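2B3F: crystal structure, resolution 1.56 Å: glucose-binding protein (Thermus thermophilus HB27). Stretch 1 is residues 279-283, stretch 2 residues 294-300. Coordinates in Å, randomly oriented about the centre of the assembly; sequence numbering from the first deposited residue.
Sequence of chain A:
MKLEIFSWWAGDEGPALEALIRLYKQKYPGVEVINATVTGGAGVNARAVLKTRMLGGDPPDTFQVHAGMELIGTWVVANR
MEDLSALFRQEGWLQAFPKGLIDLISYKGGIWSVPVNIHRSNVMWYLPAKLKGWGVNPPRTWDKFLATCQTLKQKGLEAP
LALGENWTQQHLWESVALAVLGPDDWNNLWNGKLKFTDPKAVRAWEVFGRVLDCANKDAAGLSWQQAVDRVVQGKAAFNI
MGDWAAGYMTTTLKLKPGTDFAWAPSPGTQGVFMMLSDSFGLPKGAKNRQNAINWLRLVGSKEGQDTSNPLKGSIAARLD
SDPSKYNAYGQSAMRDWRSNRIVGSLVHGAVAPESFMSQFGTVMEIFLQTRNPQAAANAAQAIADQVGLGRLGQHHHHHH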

ATOM      1  N   SER A 279      -2.117   5.813  -8.213  1.00 13.95           N
ATOM      2  CA  SER A 279      -2.705   6.759  -9.154  1.00 14.02           C
ATOM      3  C   SER A 279      -1.620   7.394 -10.019  1.00 15.29           C
ATOM      4  O   SER A 279      -0.429   7.339  -9.695  1.00 14.19           O
ATOM      5  N   PHE A 280      -2.044   8.003 -11.133  1.00 14.60           N
ATOM      6  CA  PHE A 280      -1.154   8.729 -12.023  1.00 15.47           C
ATOM      7  C   PHE A 280      -1.741  10.106 -12.291  1.00 16.27           C
ATOM      8  O   PHE A 280      -2.947  10.215 -12.493  1.00 15.85           O
ATOM      9  N   GLY A 281      -0.878  11.115 -12.330  1.00 17.09           N
ATOM     10  CA  GLY A 281      -1.289  12.457 -12.710  1.00 18.06           C
ATOM     11  C   GLY A 281      -0.526  13.006 -13.887  1.00 18.50           C
ATOM     12  O   GLY A 281       0.140  12.274 -14.626  1.00 19.99           O
ATOM     13  N   LEU A 282      -0.608  14.322 -14.032  1.00 18.98           N
ATOM     14  CA  LEU A 282      -0.025  15.022 -15.157  1.00 19.21           C
ATOM     15  C   LEU A 282       0.851  16.158 -14.646  1.00 19.12           C
ATOM     16  O   LEU A 282       0.355  17.236 -14.330  1.00 18.72           O
ATOM     17  N   PRO A 283       2.167  15.920 -14.538  1.00 19.29           N
ATOM     18  CA  PRO A 283       3.070  16.992 -14.119  1.00 19.79           C
ATOM     19  C   PRO A 283       3.072  18.149 -15.106  1.00 20.40           C
ATOM     20  O   PRO A 283       3.094  17.914 -16.313  1.00 20.45           O
ATOM     21  N   ASN A 294      -3.454  10.556 -22.703  1.00 19.01           N
ATOM     22  CA  ASN A 294      -4.012   9.308 -23.197  1.00 19.36           C
ATOM     23  C   ASN A 294      -3.702   8.108 -22.285  1.00 18.83           C
ATOM     24  O   ASN A 294      -4.487   7.170 -22.157  1.00 18.82           O
ATOM     25  N   TRP A 295      -2.557   8.157 -21.609  1.00 18.50           N
ATOM     26  CA  TRP A 295      -2.264   7.147 -20.599  1.00 18.15           C
ATOM     27  C   TRP A 295      -3.268   7.253 -19.443  1.00 17.64           C
ATOM     28  O   TRP A 295      -3.807   6.251 -18.993  1.00 16.74           O
ATOM     29  N   LEU A 296      -3.523   8.468 -18.969  1.00 18.14           N
ATOM     30  CA  LEU A 296      -4.516   8.674 -17.895  1.00 18.50           C
ATOM     31  C   LEU A 296      -5.896   8.131 -18.276  1.00 18.77           C
ATOM     32  O   LEU A 296      -6.589   7.495 -17.466  1.00 17.76           O
ATOM     33  N   ARG A 297      -6.303   8.371 -19.526  1.00 19.41           N
ATOM     34  CA  ARG A 297      -7.596   7.883 -19.990  1.00 19.84           C
ATOM     35  C   ARG A 297      -7.650   6.366 -19.970  1.00 19.45           C
ATOM     36  O   ARG A 297      -8.674   5.774 -19.629  1.00 19.77           O
ATOM     37  N   LEU A 298      -6.525   5.730 -20.300  1.00 18.85           N
ATOM     38  CA  LEU A 298      -6.430   4.282 -20.232  1.00 19.26           C
ATOM     39  C   LEU A 298      -6.465   3.743 -18.799  1.00 18.35           C
ATOM     40  O   LEU A 298      -7.219   2.832 -18.479  1.00 17.85           O
ATOM     41  N   VAL A 299      -5.625   4.295 -17.930  1.00 18.99           N
ATOM     42  CA  VAL A 299      -5.565   3.764 -16.555  1.00 19.40           C
ATOM     43  C   VAL A 299      -6.856   4.044 -15.782  1.00 18.15           C
ATOM     44  O   VAL A 299      -7.177   3.326 -14.853  1.00 18.28           O
ATOM     45  N   GLY A 300      -7.606   5.064 -16.194  1.00 18.45           N
ATOM     46  CA  GLY A 300      -8.929   5.347 -15.621  1.00 18.95           C
ATOM     47  C   GLY A 300     -10.106   4.547 -16.189  1.00 19.44           C
ATOM     48  O   GLY A 300     -11.236   4.677 -15.703  1.00 19.85           O
TER

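The packing of residues 279-283 against the helix of residues 294-299 is centred on Phe-280. Its CA lies 6.8 Å from the CA of Leu-296, the shortest such separation between the stretches, and its CA-to-CB bond points toward the helix. The strand geometry explains the selection: at Ser-279, with extended backbone angles of -141/163°, the corresponding bond points away, and its p rotamer (chi1 76°) leaves OG hydrogen-bonded elsewhere in the structure.

With chi1 at -73° (m) and chi2 at -89°, the Phe-280 ring presents a face to Trp-295. That residue also points toward the strand, and its t rotamer (chi1 171°, chi2 -103°) brings the indole in edge-first. Three measurements support an edge-to-face pair: the planes meet at 88°, the centroids of the Phe-280 ring and the indole five-membered ring are 4.9 Å apart, and Trp-295 NE1 sits over the face, 3.7 Å from Phe-280 CG. An N-H at the indole edge is thus set against the ring, yet NE1 has no hydrogen-bonding partner anywhere in the model, although this contact buries it. Farther along the two rings, Phe-280 CZ and Trp-295 CZ2 approach to 4.4 Å.

Leu-296 reaches the strand by a different route. Its CA-to-CB bond runs sideways, but the m, t conformation (chi1 -59°, chi2 -176°) brings the end of the side chain nearer. Its CD2 lies 3.7 Å from Phe-280 CB and 3.4 Å from Phe-280 O, so the methyl packs against backbone as well as side chain. The same CD2 is 3.8 Å from Gly-281 O, while CD1 is 4.2 Å from Leu-282 CB. Leu-282 itself is directed sideways and adopts t, p (chi1 -175°, chi2 63°), making a smaller contribution than Phe-280. One helical turn after Trp-295, Val-299 points toward the strand in the m rotamer (chi1 -53°), placing CG2 4.4 Å from Phe-280 CD2 in an oblique approach to the ring.

No hydrogen bond crosses between the stretches; the 233 Å² buried, summed over both sides, reflects mainly apolar and aromatic packing. The helix is held by its own backbone bonds, including Val-299 N to Trp-295 O at 2.9 Å, which joins two residues that both contact Phe-280. Polar side chains interact outside this contact: Arg-297 NH1 donates to Asn-294 OD1 at 3.3 Å, with an N-H...acceptor angle of 155°. Both residues have m chi1 values, and neither side chain comes within 9 Å of the strand stretch.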

ATOM      1  CB  SER A 279      -3.529   7.805  -8.374  1.00 13.71           C
ATOM      2  OG  SER A 279      -2.738   8.770  -7.731  1.00 14.47           O
ATOM      3  CB  PHE A 280      -0.992   7.996 -13.351  1.00 15.77           C
ATOM      4  CG  PHE A 280      -0.147   6.751 -13.251  1.00 15.83           C
ATOM      5  CD1 PHE A 280       1.236   6.816 -13.415  1.00 16.79           C
ATOM      6  CD2 PHE A 280      -0.738   5.526 -13.003  1.00 15.52           C
ATOM      7  CE1 PHE A 280       2.021   5.656 -13.315  1.00 16.44           C
ATOM      8  CE2 PHE A 280       0.033   4.366 -12.910  1.00 17.55           C
ATOM      9  CZ  PHE A 280       1.431   4.451 -13.061  1.00 17.02           C
ATOM     10  CB  LEU A 282      -1.135  15.553 -16.068  1.00 19.37           C
ATOM     11  CG  LEU A 282      -0.665  16.225 -17.368  1.00 19.87           C
ATOM     12  CD1 LEU A 282       0.072  15.229 -18.240  1.00 20.99           C
ATOM     13  CD2 LEU A 282      -1.849  16.780 -18.132  1.00 20.35           C
ATOM     14  CB  PRO A 283       4.455  16.315 -14.117  1.00 19.79           C
ATOM     15  CG  PRO A 283       4.183  14.857 -14.113  1.00 20.08           C
ATOM     16  CD  PRO A 283       2.874  14.650 -14.777  1.00 20.03           C
ATOM     17  CB  ASN A 294      -3.556   9.077 -24.637  1.00 20.70           C
ATOM     18  CG  ASN A 294      -4.219  10.065 -25.613  1.00 22.59           C
ATOM     19  OD1 ASN A 294      -5.290  10.594 -25.314  1.00 25.59           O
ATOM     20  ND2 ASN A 294      -3.583  10.310 -26.767  1.00 24.41           N
ATOM     21  CB  TRP A 295      -0.806   7.293 -20.116  1.00 18.16           C
ATOM     22  CG  TRP A 295      -0.438   6.447 -18.929  1.00 17.73           C
ATOM     23  CD1 TRP A 295      -0.308   6.873 -17.651  1.00 17.88           C
ATOM     24  CD2 TRP A 295      -0.159   5.038 -18.913  1.00 18.76           C
ATOM     25  NE1 TRP A 295       0.046   5.832 -16.834  1.00 18.04           N
ATOM     26  CE2 TRP A 295       0.134   4.690 -17.575  1.00 17.69           C
ATOM     27  CE3 TRP A 295      -0.117   4.044 -19.892  1.00 17.20           C
ATOM     28  CZ2 TRP A 295       0.477   3.393 -17.196  1.00 17.49           C
ATOM     29  CZ3 TRP A 295       0.190   2.753 -19.516  1.00 18.22           C
ATOM     30  CH2 TRP A 295       0.506   2.440 -18.172  1.00 17.18           C
ATOM     31  CB  LEU A 296      -4.612  10.158 -17.517  1.00 18.77           C
ATOM     32  CG  LEU A 296      -3.331  10.831 -17.024  1.00 19.25           C
ATOM     33  CD1 LEU A 296      -3.604  12.260 -16.612  1.00 18.92           C
ATOM     34  CD2 LEU A 296      -2.699  10.024 -15.867  1.00 19.70           C
ATOM     35  CB  ARG A 297      -7.905   8.426 -21.392  1.00 20.65           C
ATOM     36  CG  ARG A 297      -8.066   9.946 -21.422  1.00 21.38           C
ATOM     37  CD  ARG A 297      -8.271  10.476 -22.836  1.00 23.92           C
ATOM     38  NE  ARG A 297      -9.377   9.749 -23.458  1.00 27.77           N
ATOM     39  CZ  ARG A 297      -9.340   9.143 -24.644  1.00 30.99           C
ATOM     40  NH1 ARG A 297      -8.258   9.200 -25.419  1.00 33.92           N
ATOM     41  NH2 ARG A 297     -10.427   8.501 -25.078  1.00 31.40           N
ATOM     42  CB  LEU A 298      -5.161   3.789 -20.945  1.00 19.04           C
ATOM     43  CG  LEU A 298      -4.841   2.303 -20.765  1.00 20.03           C
ATOM     44  CD1 LEU A 298      -5.925   1.433 -21.316  1.00 24.26           C
ATOM     45  CD2 LEU A 298      -3.501   1.961 -21.413  1.00 20.59           C
ATOM     46  CB  VAL A 299      -4.300   4.239 -15.756  1.00 19.99           C
ATOM     47  CG1 VAL A 299      -3.013   3.934 -16.539  1.00 22.74           C
ATOM     48  CG2 VAL A 299      -4.378   5.656 -15.414  1.00 21.74           C
TER